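Local atomic coordinates of Beta/gama crystallin family protein (Methanosarcina acetivorans, PDB entry 3HZ2), a protein that binds calcium ions through a single betagamma-crystallin domain built from two Greek key motifs. Residues F18-G26 with W45-Y53. Sequence-based numbering, arbitrary orientation.
With CA (calcium ion), chain F.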
ATOM      1  N   PHE A  18       4.191   0.541   8.089  1.00 10.61           N
ATOM      2  CA  PHE A  18       4.144  -0.911   8.212  1.00 11.33           C
ATOM      3  C   PHE A  18       4.979  -1.526   7.104  1.00 12.38           C
ATOM      4  O   PHE A  18       4.767  -1.242   5.926  1.00 11.24           O
ATOM      5  CB  PHE A  18       2.706  -1.422   8.095  1.00 13.02           C
ATOM      6  CG  PHE A  18       2.576  -2.906   8.302  1.00 13.94           C
ATOM      7  CD1 PHE A  18       2.738  -3.458   9.569  1.00 15.10           C
ATOM      8  CD2 PHE A  18       2.320  -3.753   7.229  1.00 14.29           C
ATOM      9  CE1 PHE A  18       2.645  -4.840   9.765  1.00 16.83           C
ATOM     10  CE2 PHE A  18       2.225  -5.133   7.412  1.00 15.39           C
ATOM     11  CZ  PHE A  18       2.389  -5.678   8.685  1.00 14.14           C
ATOM     12  N   ASP A  19       5.931  -2.368   7.489  1.00 12.89           N
ATOM     13  CA  ASP A  19       6.804  -3.032   6.528  1.00 14.80           C
ATOM     14  C   ASP A  19       6.221  -4.416   6.257  1.00 14.47           C
ATOM     15  O   ASP A  19       6.257  -5.289   7.121  1.00 15.61           O
ATOM     16  CB  ASP A  19       8.212  -3.163   7.111  1.00 17.16           C
ATOM     17  CG  ASP A  19       9.246  -3.537   6.068  1.00 20.31           C
ATOM     18  OD1 ASP A  19       8.937  -4.366   5.191  1.00 20.41           O
ATOM     19  OD2 ASP A  19      10.374  -3.006   6.134  1.00 24.20           O
ATOM     20  N   ALA A  20       5.690  -4.612   5.055  1.00 13.69           N
ATOM     21  CA  ALA A  20       5.080  -5.884   4.697  1.00 13.80           C
ATOM     22  C   ALA A  20       5.912  -6.747   3.753  1.00 14.09           C
ATOM     23  O   ALA A  20       6.425  -6.270   2.741  1.00 12.06           O
ATOM     24  CB  ALA A  20       3.704  -5.637   4.081  1.00 12.99           C
ATOM     25  N   THR A  21       6.034  -8.024   4.101  1.00 13.53           N
ATOM     26  CA  THR A  21       6.756  -8.983   3.280  1.00 14.66           C
ATOM     27  C   THR A  21       5.797 -10.120   2.942  1.00 15.28           C
ATOM     28  O   THR A  21       6.167 -11.095   2.288  1.00 16.86           O
ATOM     29  CB  THR A  21       7.993  -9.544   4.008  1.00 14.72           C
ATOM     30  OG1 THR A  21       7.611 -10.050   5.294  1.00 15.27           O
ATOM     31  CG2 THR A  21       9.043  -8.457   4.177  1.00 14.59           C
ATOM     32  N   SER A  22       4.554  -9.976   3.394  1.00 14.97           N
ATOM     33  CA  SER A  22       3.509 -10.965   3.145  1.00 14.50           C
ATOM     34  C   SER A  22       2.203 -10.233   2.861  1.00 15.00           C
ATOM     35  O   SER A  22       2.090  -9.034   3.125  1.00 14.61           O
ATOM     36  CB  SER A  22       3.345 -11.894   4.355  1.00 15.79           C
ATOM     37  OG  SER A  22       3.009 -11.167   5.521  1.00 17.59           O
ATOM     38  N   ASP A  23       1.217 -10.949   2.330  1.00 14.66           N
ATOM     39  CA  ASP A  23      -0.064 -10.341   1.991  1.00 15.22           C
ATOM     40  C   ASP A  23      -0.824  -9.779   3.190  1.00 13.92           C
ATOM     41  O   ASP A  23      -0.773 -10.331   4.288  1.00 13.39           O
ATOM     42  CB  ASP A  23      -0.921 -11.347   1.222  1.00 15.96           C
ATOM     43  CG  ASP A  23      -0.262 -11.787  -0.074  1.00 18.45           C
ATOM     44  OD1 ASP A  23       0.729 -11.141  -0.491  1.00 19.40           O
ATOM     45  OD2 ASP A  23      -0.733 -12.768  -0.681  1.00 19.14           O
ATOM     46  N   GLN A  24      -1.532  -8.673   2.962  1.00 13.50           N
ATOM     47  CA  GLN A  24      -2.283  -7.991   4.014  1.00 12.02           C
ATOM     48  C   GLN A  24      -3.756  -7.784   3.660  1.00 12.74           C
ATOM     49  O   GLN A  24      -4.114  -6.792   3.023  1.00 11.69           O
ATOM     50  CB  GLN A  24      -1.643  -6.626   4.288  1.00 11.22           C
ATOM     51  CG  GLN A  24      -0.182  -6.687   4.709  1.00 12.60           C
ATOM     52  CD  GLN A  24       0.008  -7.409   6.023  1.00 13.76           C
ATOM     53  OE1 GLN A  24      -0.743  -7.191   6.969  1.00 13.18           O
ATOM     54  NE2 GLN A  24       1.024  -8.264   6.095  1.00 14.35           N
ATOM     55  N   PRO A  25      -4.633  -8.703   4.087  1.00 13.17           N
ATOM     56  CA  PRO A  25      -6.061  -8.567   3.782  1.00 14.11           C
ATOM     57  C   PRO A  25      -6.738  -7.429   4.540  1.00 15.03           C
ATOM     58  O   PRO A  25      -7.909  -7.131   4.305  1.00 14.92           O
ATOM     59  CB  PRO A  25      -6.620  -9.936   4.157  1.00 14.88           C
ATOM     60  CG  PRO A  25      -5.761 -10.327   5.320  1.00 15.27           C
ATOM     61  CD  PRO A  25      -4.374  -9.931   4.859  1.00 13.80           C
ATOM     62  N   GLY A  26      -5.991  -6.797   5.442  1.00 13.70           N
ATOM     63  CA  GLY A  26      -6.529  -5.693   6.216  1.00 15.30           C
ATOM     64  C   GLY A  26      -5.696  -4.427   6.094  1.00 16.08           C
ATOM     65  O   GLY A  26      -5.925  -3.457   6.818  1.00 16.57           O
ATOM     66  N   TRP A  45       3.037  -5.093  -6.225  1.00  9.01           N
ATOM     67  CA  TRP A  45       1.958  -5.225  -5.262  1.00  9.25           C
ATOM     68  C   TRP A  45       0.651  -4.615  -5.740  1.00  9.51           C
ATOM     69  O   TRP A  45       0.634  -3.568  -6.389  1.00 10.86           O
ATOM     70  CB  TRP A  45       2.355  -4.576  -3.937  1.00  9.81           C
ATOM     71  CG  TRP A  45       3.501  -5.255  -3.247  1.00  9.65           C
ATOM     72  CD1 TRP A  45       4.822  -5.186  -3.584  1.00  9.27           C
ATOM     73  CD2 TRP A  45       3.421  -6.104  -2.101  1.00  9.20           C
ATOM     74  NE1 TRP A  45       5.573  -5.942  -2.712  1.00  8.23           N
ATOM     75  CE2 TRP A  45       4.737  -6.515  -1.791  1.00  9.16           C
ATOM     76  CE3 TRP A  45       2.362  -6.559  -1.301  1.00  8.61           C
ATOM     77  CZ2 TRP A  45       5.023  -7.360  -0.713  1.00  9.61           C
ATOM     78  CZ3 TRP A  45       2.646  -7.400  -0.231  1.00 10.23           C
ATOM     79  CH2 TRP A  45       3.970  -7.791   0.053  1.00  8.90           C
ATOM     80  N   ARG A  46      -0.444  -5.282  -5.399  1.00  9.29           N
ATOM     81  CA  ARG A  46      -1.777  -4.830  -5.764  1.00  9.67           C
ATOM     82  C   ARG A  46      -2.495  -4.292  -4.536  1.00  9.08           C
ATOM     83  O   ARG A  46      -2.565  -4.965  -3.504  1.00 10.38           O
ATOM     84  CB  ARG A  46      -2.574  -5.990  -6.360  1.00  9.58           C
ATOM     85  CG  ARG A  46      -4.031  -5.666  -6.616  1.00 10.90           C
ATOM     86  CD  ARG A  46      -4.675  -6.753  -7.456  1.00 11.42           C
ATOM     87  NE  ARG A  46      -4.072  -6.831  -8.781  1.00 13.74           N
ATOM     88  CZ  ARG A  46      -4.478  -7.663  -9.733  1.00 16.24           C
ATOM     89  NH1 ARG A  46      -5.488  -8.486  -9.496  1.00 16.73           N
ATOM     90  NH2 ARG A  46      -3.885  -7.664 -10.920  1.00 14.64           N
ATOM     91  N   PHE A  47      -3.027  -3.078  -4.651  1.00  9.12           N
ATOM     92  CA  PHE A  47      -3.736  -2.446  -3.548  1.00  8.21           C
ATOM     93  C   PHE A  47      -5.227  -2.362  -3.855  1.00  8.85           C
ATOM     94  O   PHE A  47      -5.622  -1.892  -4.916  1.00 10.81           O
ATOM     95  CB  PHE A  47      -3.154  -1.052  -3.287  1.00  9.22           C
ATOM     96  CG  PHE A  47      -1.686  -1.075  -2.967  1.00  9.21           C
ATOM     97  CD1 PHE A  47      -0.740  -1.172  -3.984  1.00  8.84           C
ATOM     98  CD2 PHE A  47      -1.252  -1.074  -1.644  1.00  8.89           C
ATOM     99  CE1 PHE A  47       0.623  -1.273  -3.688  1.00  9.31           C
ATOM    100  CE2 PHE A  47       0.105  -1.175  -1.337  1.00  9.83           C
ATOM    101  CZ  PHE A  47       1.044  -1.276  -2.362  1.00  9.60           C
ATOM    102  N   TYR A  48      -6.039  -2.832  -2.913  1.00  9.45           N
ATOM    103  CA  TYR A  48      -7.493  -2.856  -3.057  1.00  8.56           C
ATOM    104  C   TYR A  48      -8.173  -1.812  -2.191  1.00  9.79           C
ATOM    105  O   TYR A  48      -7.684  -1.466  -1.116  1.00  9.93           O
ATOM    106  CB  TYR A  48      -8.027  -4.234  -2.669  1.00  8.45           C
ATOM    107  CG  TYR A  48      -7.777  -5.316  -3.691  1.00  9.50           C
ATOM    108  CD1 TYR A  48      -8.693  -5.557  -4.714  1.00  8.59           C
ATOM    109  CD2 TYR A  48      -6.641  -6.123  -3.619  1.00  9.12           C
ATOM    110  CE1 TYR A  48      -8.487  -6.586  -5.639  1.00  8.19           C
ATOM    111  CE2 TYR A  48      -6.428  -7.149  -4.536  1.00 10.73           C
ATOM    112  CZ  TYR A  48      -7.355  -7.375  -5.539  1.00  8.59           C
ATOM    113  OH  TYR A  48      -7.153  -8.405  -6.434  1.00 13.14           O
ATOM    114  N   GLU A  49      -9.320  -1.321  -2.646  1.00  9.06           N
ATOM    115  CA  GLU A  49     -10.015  -0.314  -1.869  1.00 10.67           C
ATOM    116  C   GLU A  49     -10.838  -0.909  -0.729  1.00  9.71           C
ATOM    117  O   GLU A  49     -11.270  -0.191   0.146  1.00 10.25           O
ATOM    118  CB  GLU A  49     -10.902   0.548  -2.776  1.00 12.58           C
ATOM    119  CG  GLU A  49     -12.154  -0.121  -3.279  1.00 15.54           C
ATOM    120  CD  GLU A  49     -12.955   0.790  -4.190  1.00 14.88           C
ATOM    121  OE1 GLU A  49     -13.200   1.952  -3.804  1.00 19.66           O
ATOM    122  OE2 GLU A  49     -13.339   0.344  -5.286  1.00 17.76           O
ATOM    123  N   TYR A  50     -11.057  -2.216  -0.718  1.00 10.05           N
ATOM    124  CA  TYR A  50     -11.841  -2.813   0.364  1.00 10.61           C
ATOM    125  C   TYR A  50     -11.045  -3.923   1.032  1.00 11.68           C
ATOM    126  O   TYR A  50     -10.139  -4.486   0.422  1.00 11.53           O
ATOM    127  CB  TYR A  50     -13.157  -3.371  -0.188  1.00 13.94           C
ATOM    128  CG  TYR A  50     -14.069  -2.318  -0.784  1.00 15.97           C
ATOM    129  CD1 TYR A  50     -14.950  -2.637  -1.818  1.00 17.91           C
ATOM    130  CD2 TYR A  50     -14.050  -1.002  -0.319  1.00 17.33           C
ATOM    131  CE1 TYR A  50     -15.786  -1.673  -2.376  1.00 18.25           C
ATOM    132  CE2 TYR A  50     -14.885  -0.030  -0.869  1.00 18.70           C
ATOM    133  CZ  TYR A  50     -15.748  -0.374  -1.897  1.00 19.23           C
ATOM    134  OH  TYR A  50     -16.566   0.584  -2.451  1.00 23.30           O
ATOM    135  N   ILE A  51     -11.370  -4.243   2.281  1.00 11.50           N
ATOM    136  CA  ILE A  51     -10.639  -5.307   2.961  1.00 12.92           C
ATOM    137  C   ILE A  51     -10.887  -6.613   2.216  1.00 12.31           C
ATOM    138  O   ILE A  51     -11.799  -6.706   1.391  1.00 11.03           O
ATOM    139  CB  ILE A  51     -11.077  -5.484   4.437  1.00 15.64           C
ATOM    140  CG1 ILE A  51     -12.551  -5.874   4.506  1.00 18.26           C
ATOM    141  CG2 ILE A  51     -10.820  -4.201   5.220  1.00 15.31           C
ATOM    142  CD1 ILE A  51     -12.991  -6.287   5.891  1.00 20.80           C
ATOM    143  N   ASN A  52     -10.064  -7.613   2.497  1.00 12.11           N
ATOM    144  CA  ASN A  52     -10.193  -8.912   1.851  1.00 12.21           C
ATOM    145  C   ASN A  52     -10.167  -8.821   0.332  1.00 12.11           C
ATOM    146  O   ASN A  52     -10.898  -9.532  -0.358  1.00 11.41           O
ATOM    147  CB  ASN A  52     -11.477  -9.600   2.315  1.00 14.88           C
ATOM    148  CG  ASN A  52     -11.444  -9.934   3.788  1.00 16.91           C
ATOM    149  OD1 ASN A  52     -10.458 -10.475   4.280  1.00 17.54           O
ATOM    150  ND2 ASN A  52     -12.525  -9.623   4.499  1.00 17.42           N
ATOM    151  N   TYR A  53      -9.328  -7.925  -0.176  1.00 10.91           N
ATOM    152  CA  TYR A  53      -9.147  -7.738  -1.611  1.00  9.92           C
ATOM    153  C   TYR A  53     -10.436  -7.466  -2.381  1.00 10.92           C
ATOM    154  O   TYR A  53     -10.708  -8.085  -3.415  1.00  9.35           O
ATOM    155  CB  TYR A  53      -8.418  -8.961  -2.168  1.00 10.92           C
ATOM    156  CG  TYR A  53      -7.268  -9.371  -1.271  1.00 11.31           C
ATOM    157  CD1 TYR A  53      -7.228 -10.636  -0.684  1.00 12.67           C
ATOM    158  CD2 TYR A  53      -6.259  -8.463  -0.942  1.00 10.00           C
ATOM    159  CE1 TYR A  53      -6.214 -10.982   0.214  1.00 12.92           C
ATOM    160  CE2 TYR A  53      -5.244  -8.799  -0.046  1.00  8.36           C
ATOM    161  CZ  TYR A  53      -5.230 -10.058   0.529  1.00 10.09           C
ATOM    162  OH  TYR A  53      -4.247 -10.393   1.434  1.00 11.17           O
TER
HETATM  163 CA    CA F 102     -11.135   1.601   1.792  1.00 14.17          CA
HETATM  164  O   HOH W   1     -12.542   3.900   1.185  1.00 41.42           O
HETATM  165  O   HOH W   2     -13.358   0.634   3.153  1.00 21.95           O
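Pro25 O accepts the backbone amide of Asn52 in a nearly straight hydrogen bond of 2.9 Å from N to O, a worked example of one backbone bond tying two loops together while side chains pack around it. Beside this bond, the Pro25 ring and the Tyr53 side chain run alongside each other, pointing the same way, with CB of Pro25 3.9 Å from CZ of Tyr53. The phenol oxygen of Tyr53 sits against N and CD of Pro25, and CB of Asp23 lies 3.5 Å from Tyr53 OH. Pro25 N, 3.2 Å from Tyr53 OH, carries no hydrogen to share, so this approach is packing alone.

At the other end, the indole of Trp45 turns its edge to the 18-26 backbone: CZ3 lies 3.8 Å from O of Ser22, near the ring plane. That carbonyl also accepts Gln24 NE2 from above its plane, at 3.2 Å.

In the second shell, strand 80-83 bonds to both segments: the backbones of Gln24 and Phe81 are hydrogen-bonded, as are those of Arg46 and Arg82. Gln83 N holds Asp23 OD1, and Arg82 makes a cation-pi contact with Tyr53. Glu49 O binds calcium at 2.4 Å, with Asp33 OD1, Ser77 O, Ser79 OG and two waters completing the site. The contact thus links the two Greek keys of the betagamma-crystallin domain at its surface through one directional bond and van der Waals packing of two aromatic side chains against the 18-26 segment, close in sequence to a calcium ligand.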